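Local coordinates for protein ApaG (Shewanella oneidensis, PDB 1TZA), which is of unknown function but belongs to the ApaG family, whose beta-sandwich domain is of the E-set, fibronectin type III-like kind, at residues 8-13 with 112-117; 31-36 with 80-85; 41-46 with 72-77; 49-54 with 98-103. All blocks are in the same frame, centred on the assembly; numbering follows the deposited sequence.

The four contacts sample one all-beta sandwich. Contact 2 pairs two strands of the three-stranded sheet (8-19, 28-38, 79-89), while contacts 3 and 4 tie strand 44-55 to two different partners in the other sheet, their centres about 17 Å apart. Contact 1 joins the two sheets face to face, between strands 8-19 and 109-120, near the start and end of the fold; along the chain it encloses the other three. Contacts 2 and 4, with centres about 13 Å apart, alternate in sequence and meet in the core through the hydroxyls of Tyr-83 and Tyr-100. The centre of contact 3, toward one end, is about 18 Å from the chain's centre. Distant segments are thus interleaved in one domain.

Contact 1: residues 8-13 with 112-117; sequences IRVEVK and AIIKPF
Ile-8 opens the contact by setting its CG2 methyl against Ala-112 CB at 4.0 Å, the small alanine letting the two strands lie close while Ile-8 also packs on Met-102. Arg-9 turns to the other side, where its NH1 lies 3.1 Å from Glu-11 OE1; the carboxylate oxygen sits over the guanidinium face, so this salt bridge rests on charge and not on a directed N-H. Val-10 returns to the interface: CG2 comes within 3.5 Å of Ile-113 O, and CG1 packs on Ile-114 CG2 at 4.3 Å. Val-12 ends the series against Phe-117, their side chains crossing at about a right angle. Its CG2, anti to the backbone N, stands 3.9 Å from the Phe-117 ring centroid and 2° off the ring normal, a CH-pi contact over the face; CG1, between N and the carbonyl carbon (chi1 55°), touches CD2 of that ring at 3.5 Å. Branched valines suit this row, each offering two methyls to the opposing strand. The axes pass 6.7 Å apart at 24°, wider than in a paired sheet, and no hydrogen bond crosses. Two sheets packed face to face mainly through apolar side chains, without backbone pairing, make a beta sandwich.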
loop_
_atom_site.group_PDB
_atom_site.type_symbol
_atom_site.label_atom_id
_atom_site.label_comp_id
_atom_site.label_asym_id
_atom_site.label_seq_id
_atom_site.Cartn_x
_atom_site.Cartn_y
_atom_site.Cartn_z
ATOM N N ILE A 8 -23.307 6.816 -11.546
ATOM C CA ILE A 8 -22.077 6.769 -10.766
ATOM C C ILE A 8 -20.845 7.330 -11.475
ATOM O O ILE A 8 -20.570 6.989 -12.624
ATOM C CB ILE A 8 -21.784 5.328 -10.330
ATOM C CG1 ILE A 8 -23.006 4.754 -9.619
ATOM C CG2 ILE A 8 -20.593 5.299 -9.393
ATOM C CD1 ILE A 8 -22.871 3.295 -9.268
ATOM N N ARG A 9 -20.109 8.193 -10.775
ATOM C CA ARG A 9 -18.895 8.799 -11.313
ATOM C C ARG A 9 -17.698 8.362 -10.473
ATOM O O ARG A 9 -17.760 8.366 -9.247
ATOM C CB ARG A 9 -19.004 10.329 -11.297
ATOM C CG ARG A 9 -17.733 11.033 -11.761
ATOM C CD ARG A 9 -17.886 12.549 -11.799
ATOM N NE ARG A 9 -18.324 13.100 -10.519
ATOM C CZ ARG A 9 -18.151 14.367 -10.154
ATOM N NH1 ARG A 9 -17.544 15.218 -10.973
ATOM N NH2 ARG A 9 -18.585 14.788 -8.969
ATOM N N VAL A 10 -16.607 7.992 -11.134
ATOM C CA VAL A 10 -15.412 7.547 -10.430
ATOM C C VAL A 10 -14.225 8.508 -10.600
ATOM O O VAL A 10 -13.830 8.838 -11.714
ATOM C CB VAL A 10 -15.008 6.126 -10.897
ATOM C CG1 VAL A 10 -13.846 5.616 -10.069
ATOM C CG2 VAL A 10 -16.197 5.180 -10.778
ATOM N N GLU A 11 -13.671 8.957 -9.479
ATOM C CA GLU A 11 -12.529 9.869 -9.476
ATOM C C GLU A 11 -11.367 9.178 -8.772
ATOM O O GLU A 11 -11.562 8.440 -7.810
ATOM C CB GLU A 11 -12.899 11.169 -8.759
ATOM C CG GLU A 11 -14.081 11.893 -9.407
ATOM C CD GLU A 11 -14.460 13.190 -8.700
ATOM O OE1 GLU A 11 -15.274 13.959 -9.259
ATOM O OE2 GLU A 11 -13.954 13.440 -7.587
ATOM N N VAL A 12 -10.150 9.411 -9.242
ATOM C CA VAL A 12 -9.015 8.734 -8.641
ATOM C C VAL A 12 -7.722 9.526 -8.595
ATOM O O VAL A 12 -7.392 10.274 -9.523
ATOM C CB VAL A 12 -8.735 7.408 -9.396
ATOM C CG1 VAL A 12 -8.561 7.695 -10.863
ATOM C CG2 VAL A 12 -7.482 6.723 -8.852
ATOM N N LYS A 13 -6.996 9.360 -7.495
ATOM C CA LYS A 13 -5.695 9.984 -7.329
ATOM C C LYS A 13 -4.737 8.856 -6.915
ATOM O O LYS A 13 -5.158 7.860 -6.312
ATOM C CB LYS A 13 -5.751 11.109 -6.282
ATOM C CG LYS A 13 -6.471 10.771 -4.985
ATOM C CD LYS A 13 -6.594 12.013 -4.096
ATOM C CE LYS A 13 -7.385 11.734 -2.810
ATOM N NZ LYS A 13 -7.596 12.980 -2.003
ATOM N N ALA A 112 -20.007 0.587 -13.353
ATOM C CA ALA A 112 -19.461 1.920 -13.142
ATOM C C ALA A 112 -18.079 1.840 -13.784
ATOM O O ALA A 112 -17.234 1.058 -13.348
ATOM C CB ALA A 112 -19.337 2.223 -11.650
ATOM N N ILE A 113 -17.860 2.624 -14.832
ATOM C CA ILE A 113 -16.586 2.610 -15.531
ATOM C C ILE A 113 -15.505 3.347 -14.766
ATOM O O ILE A 113 -15.751 4.382 -14.153
ATOM C CB ILE A 113 -16.706 3.250 -16.930
ATOM C CG1 ILE A 113 -17.817 2.560 -17.716
ATOM C CG2 ILE A 113 -15.382 3.119 -17.687
ATOM C CD1 ILE A 113 -18.171 3.258 -19.010
ATOM N N ILE A 114 -14.302 2.787 -14.806
ATOM C CA ILE A 114 -13.148 3.381 -14.160
ATOM C C ILE A 114 -12.186 3.752 -15.287
ATOM O O ILE A 114 -11.481 2.896 -15.815
ATOM C CB ILE A 114 -12.464 2.384 -13.199
ATOM C CG1 ILE A 114 -13.486 1.840 -12.194
ATOM C CG2 ILE A 114 -11.336 3.082 -12.460
ATOM C CD1 ILE A 114 -13.068 0.539 -11.529
ATOM N N LYS A 115 -12.179 5.029 -15.657
ATOM C CA LYS A 115 -11.320 5.525 -16.728
ATOM C C LYS A 115 -9.863 5.208 -16.456
ATOM O O LYS A 115 -9.442 5.102 -15.303
ATOM C CB LYS A 115 -11.474 7.043 -16.882
ATOM C CG LYS A 115 -12.893 7.503 -17.149
ATOM C CD LYS A 115 -13.440 6.924 -18.447
ATOM C CE LYS A 115 -14.860 7.430 -18.716
ATOM N NZ LYS A 115 -15.496 6.779 -19.904
ATOM N N PRO A 116 -9.068 5.049 -17.523
ATOM C CA PRO A 116 -7.653 4.749 -17.309
ATOM C C PRO A 116 -6.920 5.892 -16.601
ATOM O O PRO A 116 -7.126 7.066 -16.909
ATOM C CB PRO A 116 -7.134 4.495 -18.730
ATOM C CG PRO A 116 -8.082 5.280 -19.604
ATOM C CD PRO A 116 -9.413 5.004 -18.956
ATOM N N PHE A 117 -6.087 5.537 -15.631
ATOM C CA PHE A 117 -5.294 6.508 -14.893
ATOM C C PHE A 117 -3.883 5.933 -14.767
ATOM O O PHE A 117 -3.691 4.717 -14.772
ATOM C CB PHE A 117 -5.915 6.800 -13.508
ATOM C CG PHE A 117 -6.065 5.587 -12.626
ATOM C CD1 PHE A 117 -5.001 5.139 -11.838
ATOM C CD2 PHE A 117 -7.274 4.902 -12.569
ATOM C CE1 PHE A 117 -5.142 4.017 -10.999
ATOM C CE2 PHE A 117 -7.427 3.779 -11.737
ATOM C CZ PHE A 117 -6.354 3.340 -10.950
#

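Contact 2: residues 31-36 with 80-85; sequences SYTITI and AYQYTS
Tyr-83 lies side by side with Ile-34, both pointing the same way into the core. From its CB, CG falls between the backbone N and the carbonyl carbon (chi1 86°), which starts the ring on its course beside Ile-34. CD2 and CE2 both lie against Ile-34 CB, CE2 at 3.5 Å, and CE2 receives Ile-36 CD1 at the ring edge, 4.0 Å away; CZ rests on Ile-34 CG1 at 3.7 Å. CE1 is 4.1 Å from Tyr-32 CE1. A water bridges Tyr-83 OH (2.7 Å) and Tyr-32 OH (2.8 Å) by hydrogen bonds, and Tyr-83 OH also hydrogen-bonds Tyr-100 OH; a tyrosine suits the place because its long ring fills the core while its hydroxyl finds polar mates there. A phenylalanine here would keep the ring packing but would probably leave Tyr-100 OH and the shared water each short of a partner. On the opposite face Thr-33 OG1 and Thr-84 OG1 share a hydrogen bond of 2.7 Å, and Thr-33 CG2 meets Gln-82 CG at 3.5 Å. Three hydrogen-bonded antiparallel pairs, six backbone bonds in all, hold the strands together. Strand 28-38 is central in its sheet, flanked by 8-19 and 79-89; Trp-51 and Tyr-100 of the other sheet cover its inner face, and Ser-85 OG bonds Glu-18 of the second subunit.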
loop_
_atom_site.group_PDB
_atom_site.type_symbol
_atom_site.label_atom_id
_atom_site.label_comp_id
_atom_site.label_asym_id
_atom_site.label_seq_id
_atom_site.Cartn_x
_atom_site.Cartn_y
_atom_site.Cartn_z
ATOM N N SER A 31 -0.095 3.390 -4.355
ATOM C CA SER A 31 -1.359 3.375 -3.654
ATOM C C SER A 31 -2.291 4.167 -4.555
ATOM O O SER A 31 -1.841 5.046 -5.305
ATOM C CB SER A 31 -1.270 4.081 -2.297
ATOM O OG SER A 31 -1.116 5.487 -2.442
ATOM N N TYR A 32 -3.575 3.827 -4.514
ATOM C CA TYR A 32 -4.576 4.563 -5.269
ATOM C C TYR A 32 -5.796 4.755 -4.370
ATOM O O TYR A 32 -6.194 3.847 -3.632
ATOM C CB TYR A 32 -4.943 3.854 -6.588
ATOM C CG TYR A 32 -5.437 2.429 -6.469
ATOM C CD1 TYR A 32 -6.721 2.147 -6.019
ATOM C CD2 TYR A 32 -4.618 1.365 -6.836
ATOM C CE1 TYR A 32 -7.183 0.836 -5.941
ATOM C CE2 TYR A 32 -5.059 0.064 -6.766
ATOM C CZ TYR A 32 -6.345 -0.200 -6.318
ATOM O OH TYR A 32 -6.787 -1.499 -6.254
ATOM N N THR A 33 -6.348 5.964 -4.408
ATOM C CA THR A 33 -7.517 6.314 -3.612
ATOM C C THR A 33 -8.660 6.607 -4.571
ATOM O O THR A 33 -8.635 7.594 -5.308
ATOM C CB THR A 33 -7.235 7.549 -2.734
ATOM O OG1 THR A 33 -6.137 7.267 -1.854
ATOM C CG2 THR A 33 -8.470 7.909 -1.901
ATOM N N ILE A 34 -9.651 5.724 -4.568
ATOM C CA ILE A 34 -10.800 5.836 -5.447
ATOM C C ILE A 34 -11.973 6.485 -4.725
ATOM O O ILE A 34 -12.230 6.209 -3.555
ATOM C CB ILE A 34 -11.263 4.434 -5.945
ATOM C CG1 ILE A 34 -10.057 3.591 -6.379
ATOM C CG2 ILE A 34 -12.235 4.579 -7.114
ATOM C CD1 ILE A 34 -9.349 4.073 -7.621
ATOM N N THR A 35 -12.672 7.363 -5.432
ATOM C CA THR A 35 -13.852 8.024 -4.891
ATOM C C THR A 35 -14.961 7.643 -5.852
ATOM O O THR A 35 -14.867 7.893 -7.056
ATOM C CB THR A 35 -13.710 9.554 -4.858
ATOM O OG1 THR A 35 -12.652 9.915 -3.957
ATOM C CG2 THR A 35 -15.018 10.200 -4.380
ATOM N N ILE A 36 -15.995 7.012 -5.312
ATOM C CA ILE A 36 -17.129 6.558 -6.090
ATOM C C ILE A 36 -18.357 7.354 -5.665
ATOM O O ILE A 36 -18.920 7.134 -4.591
ATOM C CB ILE A 36 -17.330 5.057 -5.855
ATOM C CG1 ILE A 36 -16.049 4.317 -6.260
ATOM C CG2 ILE A 36 -18.498 4.547 -6.654
ATOM C CD1 ILE A 36 -15.806 3.033 -5.501
ATOM N N ALA A 80 -20.395 10.227 -1.584
ATOM C CA ALA A 80 -19.117 9.860 -2.171
ATOM C C ALA A 80 -18.389 8.887 -1.261
ATOM O O ALA A 80 -17.972 9.263 -0.172
ATOM C CB ALA A 80 -18.268 11.102 -2.365
ATOM N N TYR A 81 -18.237 7.643 -1.707
ATOM C CA TYR A 81 -17.538 6.630 -0.924
ATOM C C TYR A 81 -16.089 6.556 -1.376
ATOM O O TYR A 81 -15.807 6.346 -2.556
ATOM C CB TYR A 81 -18.210 5.258 -1.084
ATOM C CG TYR A 81 -17.403 4.098 -0.531
ATOM C CD1 TYR A 81 -16.377 3.522 -1.278
ATOM C CD2 TYR A 81 -17.650 3.591 0.747
ATOM C CE1 TYR A 81 -15.615 2.473 -0.776
ATOM C CE2 TYR A 81 -16.891 2.537 1.266
ATOM C CZ TYR A 81 -15.872 1.985 0.493
ATOM O OH TYR A 81 -15.093 0.962 0.977
ATOM N N GLN A 82 -15.178 6.717 -0.426
ATOM C CA GLN A 82 -13.757 6.683 -0.711
ATOM C C GLN A 82 -13.063 5.498 -0.056
ATOM O O GLN A 82 -13.427 5.072 1.043
ATOM C CB GLN A 82 -13.098 7.971 -0.224
ATOM C CG GLN A 82 -11.582 7.949 -0.288
ATOM C CD GLN A 82 -10.951 9.209 0.272
ATOM O OE1 GLN A 82 -11.065 10.289 -0.310
ATOM N NE2 GLN A 82 -10.281 9.077 1.418
ATOM N N TYR A 83 -12.056 4.971 -0.745
ATOM C CA TYR A 83 -11.277 3.855 -0.236
ATOM C C TYR A 83 -9.890 3.885 -0.862
ATOM O O TYR A 83 -9.675 4.479 -1.926
ATOM C CB TYR A 83 -11.974 2.529 -0.538
ATOM C CG TYR A 83 -11.680 1.940 -1.891
ATOM C CD1 TYR A 83 -10.562 1.122 -2.087
ATOM C CD2 TYR A 83 -12.541 2.150 -2.966
ATOM C CE1 TYR A 83 -10.317 0.519 -3.316
ATOM C CE2 TYR A 83 -12.303 1.558 -4.202
ATOM C CZ TYR A 83 -11.194 0.740 -4.368
ATOM O OH TYR A 83 -10.970 0.131 -5.576
ATOM N N THR A 84 -8.947 3.241 -0.195
ATOM C CA THR A 84 -7.594 3.212 -0.689
ATOM C C THR A 84 -7.066 1.790 -0.737
ATOM O O THR A 84 -7.325 0.988 0.158
ATOM C CB THR A 84 -6.685 4.069 0.210
ATOM O OG1 THR A 84 -7.009 5.456 0.021
ATOM C CG2 THR A 84 -5.202 3.820 -0.108
ATOM N N SER A 85 -6.343 1.481 -1.806
ATOM C CA SER A 85 -5.728 0.176 -1.974
ATOM C C SER A 85 -4.399 0.438 -2.670
ATOM O O SER A 85 -3.906 1.551 -2.630
ATOM C CB SER A 85 -6.601 -0.744 -2.820
ATOM O OG SER A 85 -6.044 -2.051 -2.847
HETATM O O HOH W 1 -9.454 -2.054 -5.808
#

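Contact 3: residues 41-46 with 72-77; sequences EQAAKL and TPTIPP
Ala-44 and Ile-75 form an antiparallel hydrogen-bonded pair, with Ala-44 N 2.9 Å from Ile-75 O, in two segments whose end-to-end directions differ by 167°. The return bond, Ile-75 N to Ala-44 O, is 2.7 Å, and Leu-46 N reaches Pro-73 O at 3.0 Å; proline, lacking an N-H, can send none back. Its ring makes an apolar contact instead, Pro-73 CD lying 4.0 Å from Leu-46 CB. Lys-45 runs fully extended, CG anti to the backbone N (chi1 -177°), and crosses both threonines with its methylenes: CG is 3.7 Å from Thr-74 OG1, and CE is 3.5 Å from Thr-72 OG1. A long aliphatic chain ending in a charge suits a place at the surface. An alanine here would remove that chain beyond CB and would probably cost both threonine hydroxyls the contacts of those methylenes, opening a gap beside them. Farther along, Thr-74 CG2 meets Ala-43 CB at 4.0 Å, and the Pro-77 ring lies over the peptide between Glu-41 and Gln-42, its CG 3.4 Å from Gln-42 N. Asn-38 ND2 bonds Gln-42 O nearby. Ala-44, Leu-46 and Ile-75 are buried, Leu-46 and Ile-75 packing on Ile-36. The chemistry is thus split: three backbone bonds hold the short pairing together, small and apolar groups serve its inner side, and prolines, which have no N-H to give, limit the pairing at both ends, where their rings make contacts.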
loop_
_atom_site.group_PDB
_atom_site.type_symbol
_atom_site.label_atom_id
_atom_site.label_comp_id
_atom_site.label_asym_id
_atom_site.label_seq_id
_atom_site.Cartn_x
_atom_site.Cartn_y
_atom_site.Cartn_z
ATOM N N GLU A 41 -30.677 8.780 -7.744
ATOM C CA GLU A 41 -31.720 9.119 -6.786
ATOM C C GLU A 41 -32.041 7.882 -5.958
ATOM O O GLU A 41 -33.023 7.845 -5.222
ATOM C CB GLU A 41 -32.979 9.592 -7.524
ATOM C CG GLU A 41 -34.020 8.497 -7.790
ATOM C CD GLU A 41 -33.557 7.420 -8.766
ATOM O OE1 GLU A 41 -34.324 6.455 -8.979
ATOM O OE2 GLU A 41 -32.443 7.536 -9.324
ATOM N N GLN A 42 -31.187 6.875 -6.078
ATOM C CA GLN A 42 -31.379 5.609 -5.383
ATOM C C GLN A 42 -30.031 5.032 -4.945
ATOM O O GLN A 42 -29.014 5.267 -5.592
ATOM C CB GLN A 42 -32.101 4.667 -6.342
ATOM C CG GLN A 42 -32.158 3.203 -5.985
ATOM C CD GLN A 42 -32.946 2.432 -7.039
ATOM O OE1 GLN A 42 -32.792 2.675 -8.243
ATOM N NE2 GLN A 42 -33.795 1.505 -6.596
ATOM N N ALA A 43 -30.024 4.289 -3.843
ATOM C CA ALA A 43 -28.786 3.704 -3.337
ATOM C C ALA A 43 -28.187 2.716 -4.333
ATOM O O ALA A 43 -28.912 2.061 -5.082
ATOM C CB ALA A 43 -29.037 3.013 -1.995
ATOM N N ALA A 44 -26.861 2.623 -4.333
ATOM C CA ALA A 44 -26.141 1.716 -5.225
ATOM C C ALA A 44 -25.081 0.952 -4.434
ATOM O O ALA A 44 -24.300 1.544 -3.680
ATOM C CB ALA A 44 -25.491 2.497 -6.361
ATOM N N LYS A 45 -25.063 -0.363 -4.614
ATOM C CA LYS A 45 -24.128 -1.221 -3.914
ATOM C C LYS A 45 -23.042 -1.761 -4.833
ATOM O O LYS A 45 -23.329 -2.352 -5.880
ATOM C CB LYS A 45 -24.893 -2.376 -3.279
ATOM C CG LYS A 45 -24.066 -3.324 -2.439
ATOM C CD LYS A 45 -24.974 -4.405 -1.882
ATOM C CE LYS A 45 -24.213 -5.401 -1.058
ATOM N NZ LYS A 45 -25.111 -6.497 -0.607
ATOM N N LEU A 46 -21.791 -1.553 -4.430
ATOM C CA LEU A 46 -20.641 -2.023 -5.202
ATOM C C LEU A 46 -20.392 -3.491 -4.864
ATOM O O LEU A 46 -19.940 -3.810 -3.769
ATOM C CB LEU A 46 -19.411 -1.176 -4.856
ATOM C CG LEU A 46 -18.166 -1.323 -5.735
ATOM C CD1 LEU A 46 -17.232 -0.132 -5.512
ATOM C CD2 LEU A 46 -17.477 -2.642 -5.429
ATOM N N THR A 72 -18.441 -4.700 0.310
ATOM C CA THR A 72 -19.345 -4.424 -0.794
ATOM C C THR A 72 -20.185 -3.294 -0.194
ATOM O O THR A 72 -21.265 -3.529 0.357
ATOM C CB THR A 72 -20.244 -5.664 -1.097
ATOM O OG1 THR A 72 -20.985 -6.025 0.074
ATOM C CG2 THR A 72 -19.394 -6.854 -1.515
ATOM N N PRO A 73 -19.690 -2.050 -0.281
ATOM C CA PRO A 73 -20.376 -0.876 0.266
ATOM C C PRO A 73 -21.631 -0.397 -0.455
ATOM O O PRO A 73 -21.738 -0.472 -1.682
ATOM C CB PRO A 73 -19.278 0.178 0.260
ATOM C CG PRO A 73 -18.579 -0.124 -1.043
ATOM C CD PRO A 73 -18.481 -1.645 -1.023
ATOM N N THR A 74 -22.594 0.083 0.323
ATOM C CA THR A 74 -23.821 0.612 -0.253
ATOM C C THR A 74 -23.654 2.125 -0.202
ATOM O O THR A 74 -23.423 2.707 0.856
ATOM C CB THR A 74 -25.066 0.160 0.541
ATOM O OG1 THR A 74 -25.228 -1.260 0.395
ATOM C CG2 THR A 74 -26.327 0.859 0.021
ATOM N N ILE A 75 -23.723 2.747 -1.370
ATOM C CA ILE A 75 -23.559 4.189 -1.480
ATOM C C ILE A 75 -24.922 4.816 -1.721
ATOM O O ILE A 75 -25.515 4.643 -2.792
ATOM C CB ILE A 75 -22.636 4.545 -2.661
ATOM C CG1 ILE A 75 -21.401 3.644 -2.637
ATOM C CG2 ILE A 75 -22.226 5.993 -2.581
ATOM C CD1 ILE A 75 -20.573 3.713 -3.898
ATOM N N PRO A 76 -25.443 5.555 -0.730
ATOM C CA PRO A 76 -26.758 6.177 -0.925
ATOM C C PRO A 76 -26.663 7.349 -1.905
ATOM O O PRO A 76 -25.566 7.739 -2.314
ATOM C CB PRO A 76 -27.144 6.604 0.492
ATOM C CG PRO A 76 -25.835 6.991 1.081
ATOM C CD PRO A 76 -24.890 5.885 0.596
ATOM N N PRO A 77 -27.808 7.921 -2.301
ATOM C CA PRO A 77 -27.781 9.051 -3.238
ATOM C C PRO A 77 -26.934 10.213 -2.716
ATOM O O PRO A 77 -26.743 10.357 -1.511
ATOM C CB PRO A 77 -29.256 9.426 -3.360
ATOM C CG PRO A 77 -29.949 8.098 -3.186
ATOM C CD PRO A 77 -29.194 7.498 -2.022
#

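Contact 4: residues 49-54 with 98-103; sequences RHWIIT and GTYGMV
His-50 and Thr-99 supply the backbone hydrogen bonds, as an antiparallel hydrogen-bonded pair: His-50 N to Thr-99 O at 2.9 Å, somewhat bent (136° at the hydrogen), and Thr-99 N to His-50 O at 3.0 Å. A CA-H...O contact adds to them, Gly-98 CA lying 3.1 Å from the same His-50 O. Glycine is well suited there, because a CB would collide with that oxygen and the backbone angles would jam it against the preceding carbonyl. Aromatic contact joins Trp-51 and Tyr-100, whose side chains cross with ring planes at 77° and with the tyrosine centroid 5.9 Å from that of the indole six-membered ring. Their nearest approach is Trp-51 CZ2 to Tyr-100 OH, 3.6 Å, a hydroxyl hydrogen-bonded to Tyr-83 OH. Aliphatic packing comes from Arg-49, whose CB sits in the plane of the Tyr-100 ring at its edge, 3.7 Å from CD1. Ionic bonding lies outside: the bend at chi3 (145°) sets NE of Arg-49, which forms a salt bridge with Glu-18 of the second subunit; NH2 hydrogen-bonds Gln-19 O of that subunit. Trp-51 of strand 44-55 and Tyr-100 of strand 93-104 put their rings into the sandwich core, while the charged end of Arg-49 reaches the second subunit.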
loop_
_atom_site.group_PDB
_atom_site.type_symbol
_atom_site.label_atom_id
_atom_site.label_comp_id
_atom_site.label_asym_id
_atom_site.label_seq_id
_atom_site.Cartn_x
_atom_site.Cartn_y
_atom_site.Cartn_z
ATOM N N ARG A 49 -15.359 -5.894 -8.666
ATOM C CA ARG A 49 -14.406 -5.018 -9.320
ATOM C C ARG A 49 -13.670 -5.866 -10.335
ATOM O O ARG A 49 -13.562 -7.084 -10.185
ATOM C CB ARG A 49 -13.415 -4.417 -8.322
ATOM C CG ARG A 49 -12.544 -5.416 -7.583
ATOM C CD ARG A 49 -11.453 -4.697 -6.785
ATOM N NE ARG A 49 -11.151 -5.369 -5.524
ATOM C CZ ARG A 49 -10.532 -6.540 -5.414
ATOM N NH1 ARG A 49 -10.129 -7.190 -6.494
ATOM N NH2 ARG A 49 -10.328 -7.065 -4.218
ATOM N N HIS A 50 -13.190 -5.220 -11.381
ATOM C CA HIS A 50 -12.449 -5.902 -12.424
ATOM C C HIS A 50 -11.423 -4.907 -12.931
ATOM O O HIS A 50 -11.765 -3.924 -13.583
ATOM C CB HIS A 50 -13.375 -6.343 -13.559
ATOM C CG HIS A 50 -12.653 -6.979 -14.707
ATOM N ND1 HIS A 50 -11.807 -8.056 -14.550
ATOM C CD2 HIS A 50 -12.625 -6.668 -16.023
ATOM C CE1 HIS A 50 -11.286 -8.378 -15.720
ATOM N NE2 HIS A 50 -11.764 -7.551 -16.631
ATOM N N TRP A 51 -10.162 -5.167 -12.603
ATOM C CA TRP A 51 -9.063 -4.301 -12.987
ATOM C C TRP A 51 -8.232 -4.861 -14.129
ATOM O O TRP A 51 -8.185 -6.068 -14.354
ATOM C CB TRP A 51 -8.123 -4.071 -11.794
ATOM C CG TRP A 51 -8.663 -3.225 -10.673
ATOM C CD1 TRP A 51 -8.906 -3.622 -9.383
ATOM C CD2 TRP A 51 -8.925 -1.819 -10.716
ATOM N NE1 TRP A 51 -9.291 -2.546 -8.621
ATOM C CE2 TRP A 51 -9.314 -1.427 -9.412
ATOM C CE3 TRP A 51 -8.868 -0.850 -11.727
ATOM C CZ2 TRP A 51 -9.639 -0.103 -9.095
ATOM C CZ3 TRP A 51 -9.193 0.470 -11.410
ATOM C CH2 TRP A 51 -9.575 0.829 -10.105
ATOM N N ILE A 52 -7.588 -3.955 -14.853
ATOM C CA ILE A 52 -6.682 -4.302 -15.935
ATOM C C ILE A 52 -5.497 -3.402 -15.625
ATOM O O ILE A 52 -5.595 -2.179 -15.671
ATOM C CB ILE A 52 -7.257 -3.976 -17.335
ATOM C CG1 ILE A 52 -8.335 -4.999 -17.706
ATOM C CG2 ILE A 52 -6.146 -3.996 -18.384
ATOM C CD1 ILE A 52 -9.649 -4.783 -17.004
ATOM N N ILE A 53 -4.385 -4.024 -15.278
ATOM C CA ILE A 53 -3.181 -3.311 -14.910
ATOM C C ILE A 53 -2.098 -3.569 -15.947
ATOM O O ILE A 53 -1.794 -4.721 -16.265
ATOM C CB ILE A 53 -2.719 -3.780 -13.512
ATOM C CG1 ILE A 53 -3.901 -3.653 -12.534
ATOM C CG2 ILE A 53 -1.522 -2.968 -13.046
ATOM C CD1 ILE A 53 -3.670 -4.309 -11.185
ATOM N N THR A 54 -1.520 -2.488 -16.464
ATOM C CA THR A 54 -0.492 -2.577 -17.489
ATOM C C THR A 54 0.796 -1.852 -17.121
ATOM O O THR A 54 0.757 -0.690 -16.716
ATOM C CB THR A 54 -1.022 -1.985 -18.808
ATOM O OG1 THR A 54 -2.293 -2.576 -19.112
ATOM C CG2 THR A 54 -0.053 -2.254 -19.952
ATOM N N GLY A 98 -10.791 -0.242 -15.620
ATOM C CA GLY A 98 -11.669 -1.379 -15.402
ATOM C C GLY A 98 -13.099 -0.982 -15.083
ATOM O O GLY A 98 -13.570 0.076 -15.513
ATOM N N THR A 99 -13.795 -1.829 -14.333
ATOM C CA THR A 99 -15.176 -1.553 -13.972
ATOM C C THR A 99 -15.540 -2.127 -12.614
ATOM O O THR A 99 -14.871 -3.017 -12.098
ATOM C CB THR A 99 -16.154 -2.140 -15.002
ATOM O OG1 THR A 99 -15.991 -3.558 -15.047
ATOM C CG2 THR A 99 -15.891 -1.567 -16.388
ATOM N N TYR A 100 -16.609 -1.587 -12.046
ATOM C CA TYR A 100 -17.140 -2.025 -10.767
ATOM C C TYR A 100 -18.513 -2.591 -11.080
ATOM O O TYR A 100 -19.291 -1.964 -11.802
ATOM C CB TYR A 100 -17.302 -0.842 -9.806
ATOM C CG TYR A 100 -16.018 -0.294 -9.249
ATOM C CD1 TYR A 100 -15.062 -1.140 -8.691
ATOM C CD2 TYR A 100 -15.777 1.077 -9.228
ATOM C CE1 TYR A 100 -13.894 -0.632 -8.117
ATOM C CE2 TYR A 100 -14.614 1.601 -8.658
ATOM C CZ TYR A 100 -13.675 0.736 -8.099
ATOM O OH TYR A 100 -12.533 1.240 -7.505
ATOM N N GLY A 101 -18.815 -3.775 -10.562
ATOM C CA GLY A 101 -20.124 -4.353 -10.807
ATOM C C GLY A 101 -21.088 -3.806 -9.773
ATOM O O GLY A 101 -21.049 -4.220 -8.616
HETATM N N MSE A 102 -21.945 -2.871 -10.172
HETATM C CA MSE A 102 -22.908 -2.270 -9.245
HETATM C C MSE A 102 -24.288 -2.917 -9.305
HETATM O O MSE A 102 -24.664 -3.515 -10.311
HETATM C CB MSE A 102 -23.096 -0.776 -9.550
HETATM C CG MSE A 102 -21.821 0.039 -9.749
HETATM SE SE MSE A 102 -20.763 0.252 -8.148
HETATM C CE MSE A 102 -22.133 0.930 -6.938
ATOM N N VAL A 103 -25.038 -2.786 -8.216
ATOM C CA VAL A 103 -26.406 -3.282 -8.152
ATOM C C VAL A 103 -27.193 -2.205 -7.413
ATOM O O VAL A 103 -26.727 -1.672 -6.403
ATOM C CB VAL A 103 -26.528 -4.641 -7.404
ATOM C CG1 VAL A 103 -25.989 -4.526 -5.992
ATOM C CG2 VAL A 103 -27.995 -5.082 -7.378
#